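Local coordinates for protein SPOU RRNA methylase (Sulfolobus acidocaldarius, PDB 4CNG) that methylates the 2'-hydroxyl of cytidine 32 in tRNA, using S-adenosyl-L-methionine as methyl donor and working as a homodimer of the SPOUT class, at residues 29-34 with 130-135; 36-41 with 161-166. The protein carries 1 engineered substitution. All blocks are in the same frame, centred on the assembly; numbering follows the deposited sequence. Where two conformers were deposited one is given.

Contact 1: residues 29-34 with 130-135. With SAH (S-adenosyl-L-homocysteine), chain C.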
loop_
_atom_site.group_PDB
_atom_site.type_symbol
_atom_site.label_atom_id
_atom_site.label_comp_id
_atom_site.label_asym_id
_atom_site.label_seq_id
_atom_site.Cartn_x
_atom_site.Cartn_y
_atom_site.Cartn_z
ATOM N N GLU A 29 -8.453 15.327 -5.722
ATOM C CA GLU A 29 -7.399 16.159 -6.295
ATOM C C GLU A 29 -6.012 15.525 -6.269
ATOM O O GLU A 29 -5.048 16.146 -5.825
ATOM C CB GLU A 29 -7.425 17.555 -5.668
ATOM C CG GLU A 29 -8.719 18.301 -5.997
ATOM C CD GLU A 29 -8.765 19.759 -5.547
ATOM O OE1 GLU A 29 -8.019 20.138 -4.633
ATOM O OE2 GLU A 29 -9.583 20.523 -6.104
ATOM N N PRO A 30 -5.897 14.312 -6.792
ATOM C CA PRO A 30 -4.548 13.701 -6.792
ATOM C C PRO A 30 -3.598 14.506 -7.620
ATOM O O PRO A 30 -3.915 14.962 -8.727
ATOM C CB PRO A 30 -4.781 12.325 -7.364
ATOM C CG PRO A 30 -6.013 12.515 -8.213
ATOM C CD PRO A 30 -6.892 13.487 -7.445
ATOM N N GLU A 31 -2.368 14.564 -7.130
ATOM C CA GLU A 31 -1.321 15.384 -7.698
ATOM C C GLU A 31 -0.302 14.545 -8.507
ATOM O O GLU A 31 0.249 15.025 -9.491
ATOM C CB GLU A 31 -0.619 16.133 -6.547
ATOM C CG GLU A 31 -1.564 17.073 -5.795
ATOM C CD GLU A 31 -1.185 17.485 -4.368
ATOM O OE1 GLU A 31 -0.218 16.970 -3.794
ATOM O OE2 GLU A 31 -1.863 18.391 -3.824
ATOM N N GLY A 32 0.031 13.359 -8.004
ATOM C CA GLY A 32 1.060 12.535 -8.627
ATOM C C GLY A 32 0.509 11.570 -9.655
ATOM O O GLY A 32 -0.365 10.772 -9.351
ATOM N N ALA A 33 1.071 11.563 -10.861
ATOM C CA ALA A 33 0.655 10.598 -11.883
ATOM C C ALA A 33 0.953 9.168 -11.482
ATOM O O ALA A 33 0.192 8.270 -11.779
ATOM C CB ALA A 33 1.291 10.918 -13.218
ATOM N N TYR A 34 2.039 8.961 -10.765
ATOM C CA TYR A 34 2.346 7.627 -10.297
ATOM C C TYR A 34 1.273 7.184 -9.298
ATOM O O TYR A 34 0.758 6.068 -9.397
ATOM C CB TYR A 34 3.738 7.595 -9.672
ATOM C CG TYR A 34 4.057 8.827 -8.869
ATOM C CD1 TYR A 34 3.700 8.920 -7.543
ATOM C CD2 TYR A 34 4.599 9.954 -9.478
ATOM C CE1 TYR A 34 3.847 10.094 -6.845
ATOM C CE2 TYR A 34 4.833 11.109 -8.762
ATOM C CZ TYR A 34 4.441 11.172 -7.445
ATOM O OH TYR A 34 4.680 12.301 -6.708
ATOM N N PHE A 130 -10.076 9.542 -0.009
ATOM C CA PHE A 130 -8.669 9.795 0.254
ATOM C C PHE A 130 -8.314 11.167 -0.257
ATOM O O PHE A 130 -8.835 11.626 -1.277
ATOM C CB PHE A 130 -7.808 8.713 -0.453
ATOM C CG PHE A 130 -8.019 7.318 0.071
ATOM C CD1 PHE A 130 -9.076 6.562 -0.326
ATOM C CD2 PHE A 130 -7.131 6.781 0.978
ATOM C CE1 PHE A 130 -9.293 5.301 0.203
ATOM C CE2 PHE A 130 -7.312 5.494 1.475
ATOM C CZ PHE A 130 -8.395 4.761 1.093
ATOM N N GLY A 131 -7.425 11.808 0.467
ATOM C CA GLY A 131 -7.028 13.171 0.187
ATOM C C GLY A 131 -5.735 13.349 -0.574
ATOM O O GLY A 131 -5.144 12.435 -1.143
ATOM N N ARG A 132 -5.369 14.625 -0.657
ATOM C CA ARG A 132 -4.262 15.112 -1.477
ATOM C C ARG A 132 -2.926 14.758 -0.860
ATOM O O ARG A 132 -2.770 14.822 0.354
ATOM C CB ARG A 132 -4.412 16.645 -1.549
ATOM C CG ARG A 132 -5.738 17.133 -2.123
ATOM C CD ARG A 132 -6.021 18.564 -1.706
ATOM N NE ARG A 132 -7.340 19.021 -2.136
ATOM C CZ ARG A 132 -8.461 18.866 -1.456
ATOM N NH1 ARG A 132 -8.503 18.189 -0.330
ATOM N NH2 ARG A 132 -9.583 19.360 -1.929
ATOM N N GLU A 133 -1.945 14.450 -1.697
ATOM C CA GLU A 133 -0.640 14.148 -1.178
ATOM C C GLU A 133 -0.119 15.319 -0.351
ATOM O O GLU A 133 0.475 15.122 0.695
ATOM C CB GLU A 133 0.332 13.810 -2.308
ATOM C CG GLU A 133 -0.049 12.600 -3.143
ATOM C CD GLU A 133 -0.764 12.897 -4.470
ATOM O OE1 GLU A 133 -1.732 13.760 -4.448
ATOM O OE2 GLU A 133 -0.408 12.205 -5.505
ATOM N N SER A 134 -0.332 16.545 -0.823
ATOM C CA SER A 134 0.212 17.722 -0.174
ATOM C C SER A 134 -0.444 18.014 1.174
ATOM O O SER A 134 0.232 18.200 2.187
ATOM C CB SER A 134 0.072 18.935 -1.098
ATOM O OG SER A 134 -1.286 19.156 -1.469
ATOM N N VAL A 135 -1.769 18.080 1.185
ATOM C CA VAL A 135 -2.493 18.643 2.330
ATOM C C VAL A 135 -3.670 17.782 2.790
ATOM O O VAL A 135 -4.460 18.220 3.619
ATOM C CB VAL A 135 -2.977 20.084 2.058
ATOM C CG1 VAL A 135 -1.801 21.027 1.854
ATOM C CG2 VAL A 135 -3.926 20.126 0.874
HETATM N N SAH C . 0.345 16.331 4.960
HETATM C CA SAH C . -0.927 15.684 4.545
HETATM C CB SAH C . -0.621 14.228 4.233
HETATM C CG SAH C . -1.665 13.567 3.315
HETATM S SD SAH C . -1.242 11.868 2.950
HETATM C C SAH C . -1.926 15.857 5.652
HETATM O O SAH C . -1.585 16.321 6.742
HETATM O OXT SAH C . -3.115 15.693 5.466
HETATM C "C5'" SAH C . -2.372 11.621 1.579
HETATM C "C4'" SAH C . -3.626 10.813 1.886
HETATM O "O4'" SAH C . -3.246 9.471 2.230
HETATM C "C3'" SAH C . -4.431 11.271 3.050
HETATM O "O3'" SAH C . -5.252 12.386 2.667
HETATM C "C2'" SAH C . -5.213 10.043 3.427
HETATM O "O2'" SAH C . -6.288 9.849 2.516
HETATM C "C1'" SAH C . -4.165 8.946 3.200
HETATM N N9 SAH C . -3.374 8.594 4.418
HETATM C C8 SAH C . -2.018 8.630 4.550
HETATM N N7 SAH C . -1.657 8.031 5.718
HETATM C C5 SAH C . -2.802 7.589 6.293
HETATM C C6 SAH C . -3.103 6.832 7.442
HETATM N N6 SAH C . -2.149 6.424 8.303
HETATM N N1 SAH C . -4.357 6.541 7.692
HETATM C C2 SAH C . -5.312 6.928 6.832
HETATM N N3 SAH C . -5.144 7.609 5.708
HETATM C C4 SAH C . -3.892 7.908 5.434
HETATM O O HOH W 1 -10.587 21.659 -3.781
#
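Glu133 reaches across to 29-34 with its carboxylate and takes up two successive backbone N-H groups. Its OE1 accepts from Glu31 N at 2.9 Å on the syn side, while OE2 receives Gly32 N, the N-cap of helix 33-45, at 2.8 Å from above the carboxylate plane. A bend at chi2 (98°) turns the carboxylate back onto this turn. Glu31 answers in the opposite direction: its side chain slides past that of Glu133, and the syn lone pair of OE2 takes the hydroxyl of Ser134, OG to OE2 2.5 Å. At the outer end Arg132 NE gives Glu29 OE1 a nearly straight 2.8 Å bond within a salt bridge, in the guanidinium plane but on the anti side of the carboxylate, the two planes almost perpendicular.

In the second shell, Asn35 donates to Glu133 OE2 and Glu141 pairs with Arg132. Both segments follow the ends of neighbouring parallel strands, 22-28 and 125-130, and 130-135 is a pocket loop: Gly131 N donates to O2' of S-adenosylhomocysteine at 3.1 Å. The carboxylates of Glu31 and Glu133 approach to 3.6 Å between their OE1 atoms, so their mutual repulsion is probably offset by the N-H and hydroxyl donors that grip both.

Contact 2: residues 36-41 with 161-166; sequences LGFIAR and NLSHAV. With SAH (S-adenosyl-L-homocysteine), chain C.
Helix segments 36-41 and 162-166 run nearly parallel, 14° apart in direction, with their axes 9.0 Å from each other at closest approach. The backbones come nearest at Ile39 and Ser163, whose CA atoms are 5.6 Å apart, a spacing consistent with the small serine at this point.

Ile39 carries most of the packing. Its CG1 lies against Ser163 CB at 3.8 Å. With CG1 anti to the carbonyl carbon (chi1 -70°) and the chain extended beyond it, CD1 is carried on to Leu162, whose side chain it crosses at about a right angle, CD1 to CG 4.0 Å. The same methyl also meets Val166 CG2 at 4.1 Å, one turn further along. Cutting Ile39 back to an alanine would probably leave a gap beside Leu162 and Val166, on the side facing helix 33-45, and strip Ser163 CB of part of its aliphatic cover. Beside this row, Phe38 sets its CB 3.8 Å from Ser163 OG. That hydroxyl finds its polar partners in Asn35 and in His164 of the second subunit. Within 161-166, Asn161 ND2 donates to His164 ND1 at 2.8 Å, close to the imidazole plane, which limits the ring's rotation and is consistent with NE2 being turned to Ser163 of the second subunit.

Leu162 and Ala165 line the S-adenosylhomocysteine pocket. Beneath the pair, Ile39 and Val166 both rest on Leu25 and Ile27 of strand 22-28, and Ile39 reaches Phe51 of strand 50-54. Another flank faces the dimer interface, where Phe38 packs on Phe38 and His164 stacks on His164 of the second subunit.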
loop_
_atom_site.group_PDB
_atom_site.type_symbol
_atom_site.label_atom_id
_atom_site.label_comp_id
_atom_site.label_asym_id
_atom_site.label_seq_id
_atom_site.Cartn_x
_atom_site.Cartn_y
_atom_site.Cartn_z
ATOM N N LEU A 36 -1.864 8.178 -9.087
ATOM C CA LEU A 36 -3.118 7.909 -9.773
ATOM C C LEU A 36 -3.058 6.567 -10.526
ATOM O O LEU A 36 -4.010 5.793 -10.480
ATOM C CB LEU A 36 -3.473 9.084 -10.686
ATOM C CG LEU A 36 -4.775 8.933 -11.483
ATOM C CD1 LEU A 36 -5.943 8.699 -10.557
ATOM C CD2 LEU A 36 -5.003 10.129 -12.366
ATOM N N GLY A 37 -1.971 6.322 -11.239
ATOM C CA GLY A 37 -1.833 5.066 -11.926
ATOM C C GLY A 37 -1.804 3.853 -11.012
ATOM O O GLY A 37 -2.451 2.837 -11.272
ATOM N N PHE A 38 -1.069 3.971 -9.911
ATOM C CA PHE A 38 -1.009 2.897 -8.947
ATOM C C PHE A 38 -2.353 2.622 -8.328
ATOM O O PHE A 38 -2.696 1.464 -8.064
ATOM C CB PHE A 38 0.027 3.209 -7.854
ATOM C CG PHE A 38 1.455 3.133 -8.297
ATOM C CD1 PHE A 38 1.868 2.163 -9.175
ATOM C CD2 PHE A 38 2.363 4.056 -7.825
ATOM C CE1 PHE A 38 3.216 2.055 -9.520
ATOM C CE2 PHE A 38 3.705 3.930 -8.120
ATOM C CZ PHE A 38 4.088 3.028 -9.078
ATOM N N ILE A 39 -3.151 3.670 -8.085
ATOM C CA ILE A 39 -4.486 3.477 -7.585
ATOM C C ILE A 39 -5.381 2.757 -8.608
ATOM O O ILE A 39 -6.117 1.841 -8.250
ATOM C CB ILE A 39 -5.100 4.824 -7.152
ATOM C CG1 ILE A 39 -4.402 5.324 -5.896
ATOM C CG2 ILE A 39 -6.592 4.680 -6.924
ATOM C CD1 ILE A 39 -4.641 6.781 -5.567
ATOM N N ALA A 40 -5.278 3.144 -9.871
ATOM C CA ALA A 40 -6.049 2.454 -10.896
ATOM C C ALA A 40 -5.729 0.959 -10.962
ATOM O O ALA A 40 -6.606 0.130 -11.129
ATOM C CB ALA A 40 -5.841 3.120 -12.244
ATOM N N ARG A 41 -4.461 0.622 -10.820
ATOM C CA ARG A 41 -4.055 -0.793 -10.762
ATOM C C ARG A 41 -4.721 -1.502 -9.596
ATOM O O ARG A 41 -5.269 -2.597 -9.747
ATOM C CB ARG A 41 -2.539 -0.871 -10.676
ATOM C CG ARG A 41 -2.025 -2.294 -10.792
ATOM C CD ARG A 41 -0.517 -2.360 -10.786
ATOM N NE ARG A 41 -0.066 -3.744 -10.864
ATOM C CZ ARG A 41 1.161 -4.101 -11.177
ATOM N NH1 ARG A 41 2.117 -3.201 -11.363
ATOM N NH2 ARG A 41 1.446 -5.386 -11.189
ATOM N N ASN A 161 2.226 7.245 1.942
ATOM C CA ASN A 161 1.956 7.683 0.594
ATOM C C ASN A 161 0.522 7.290 0.210
ATOM O O ASN A 161 0.044 6.214 0.496
ATOM C CB ASN A 161 2.964 7.106 -0.366
ATOM C CG ASN A 161 2.610 7.410 -1.781
ATOM O OD1 ASN A 161 2.742 8.567 -2.276
ATOM N ND2 ASN A 161 2.000 6.430 -2.403
ATOM N N LEU A 162 -0.156 8.221 -0.487
ATOM C CA LEU A 162 -1.554 8.074 -0.868
ATOM C C LEU A 162 -1.913 6.701 -1.434
ATOM O O LEU A 162 -2.849 6.072 -0.977
ATOM C CB LEU A 162 -1.879 9.161 -1.888
ATOM C CG LEU A 162 -3.219 9.039 -2.618
ATOM C CD1 LEU A 162 -4.398 9.035 -1.693
ATOM C CD2 LEU A 162 -3.316 10.129 -3.673
ATOM N N SER A 163 -1.190 6.249 -2.458
ATOM C CA SER A 163 -1.574 5.005 -3.074
ATOM C C SER A 163 -1.359 3.785 -2.190
ATOM O O SER A 163 -2.038 2.764 -2.350
ATOM C CB SER A 163 -0.897 4.806 -4.415
ATOM O OG SER A 163 0.474 4.644 -4.314
ATOM N N HIS A 164 -0.409 3.871 -1.271
ATOM C CA HIS A 164 -0.181 2.796 -0.294
ATOM C C HIS A 164 -1.260 2.732 0.758
ATOM O O HIS A 164 -1.672 1.639 1.133
ATOM C CB HIS A 164 1.243 2.894 0.266
ATOM C CG HIS A 164 2.284 2.740 -0.801
ATOM N ND1 HIS A 164 2.631 3.777 -1.648
ATOM C CD2 HIS A 164 2.924 1.639 -1.267
ATOM C CE1 HIS A 164 3.458 3.317 -2.571
ATOM N NE2 HIS A 164 3.680 2.028 -2.349
ATOM N N ALA A 165 -1.769 3.911 1.186
ATOM C CA ALA A 165 -2.933 3.943 2.021
ATOM C C ALA A 165 -4.146 3.300 1.328
ATOM O O ALA A 165 -4.878 2.491 1.922
ATOM C CB ALA A 165 -3.247 5.360 2.442
ATOM N N VAL A 166 -4.338 3.649 0.061
ATOM C CA VAL A 166 -5.448 3.077 -0.703
ATOM C C VAL A 166 -5.261 1.535 -0.756
ATOM O O VAL A 166 -6.196 0.789 -0.532
ATOM C CB VAL A 166 -5.489 3.656 -2.095
ATOM C CG1 VAL A 166 -6.452 2.874 -2.968
ATOM C CG2 VAL A 166 -5.915 5.126 -2.048
HETATM N N SAH C . 0.345 16.331 4.960
HETATM C CA SAH C . -0.927 15.684 4.545
HETATM C CB SAH C . -0.621 14.228 4.233
HETATM C CG SAH C . -1.665 13.567 3.315
HETATM S SD SAH C . -1.242 11.868 2.950
HETATM C C SAH C . -1.926 15.857 5.652
HETATM O O SAH C . -1.585 16.321 6.742
HETATM O OXT SAH C . -3.115 15.693 5.466
HETATM C "C5'" SAH C . -2.372 11.621 1.579
HETATM C "C4'" SAH C . -3.626 10.813 1.886
HETATM O "O4'" SAH C . -3.246 9.471 2.230
HETATM C "C3'" SAH C . -4.431 11.271 3.050
HETATM O "O3'" SAH C . -5.252 12.386 2.667
HETATM C "C2'" SAH C . -5.213 10.043 3.427
HETATM O "O2'" SAH C . -6.288 9.849 2.516
HETATM C "C1'" SAH C . -4.165 8.946 3.200
HETATM N N9 SAH C . -3.374 8.594 4.418
HETATM C C8 SAH C . -2.018 8.630 4.550
HETATM N N7 SAH C . -1.657 8.031 5.718
HETATM C C5 SAH C . -2.802 7.589 6.293
HETATM C C6 SAH C . -3.103 6.832 7.442
HETATM N N6 SAH C . -2.149 6.424 8.303
HETATM N N1 SAH C . -4.357 6.541 7.692
HETATM C C2 SAH C . -5.312 6.928 6.832
HETATM N N3 SAH C . -5.144 7.609 5.708
HETATM C C4 SAH C . -3.892 7.908 5.434
#

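Contacts 1 and 2 illustrate how a cofactor pocket can be supported from behind: a pocket loop (130-135) and a helix start (161-166) are each braced by helix 33-45 or the turn that leads into it. Their centres lie 9 Å apart, and they meet around Leu162, whose CD1 packs on Gly131 O at 3.5 Å and on Phe130 CB at 3.6 Å, while CD2 lies 3.8 Å from Glu133 CD. Phe130 CD2 also reaches Val166 CG2 at 3.7 Å. S-adenosylhomocysteine touches both contacts: 130-135 follows its ribose and homocysteine arm, and Ala165 CB lies 3.8 Å from C1'. Thr97, Ile151, Pro158 and Leu160 supply further hydrogen bonds to the cofactor product.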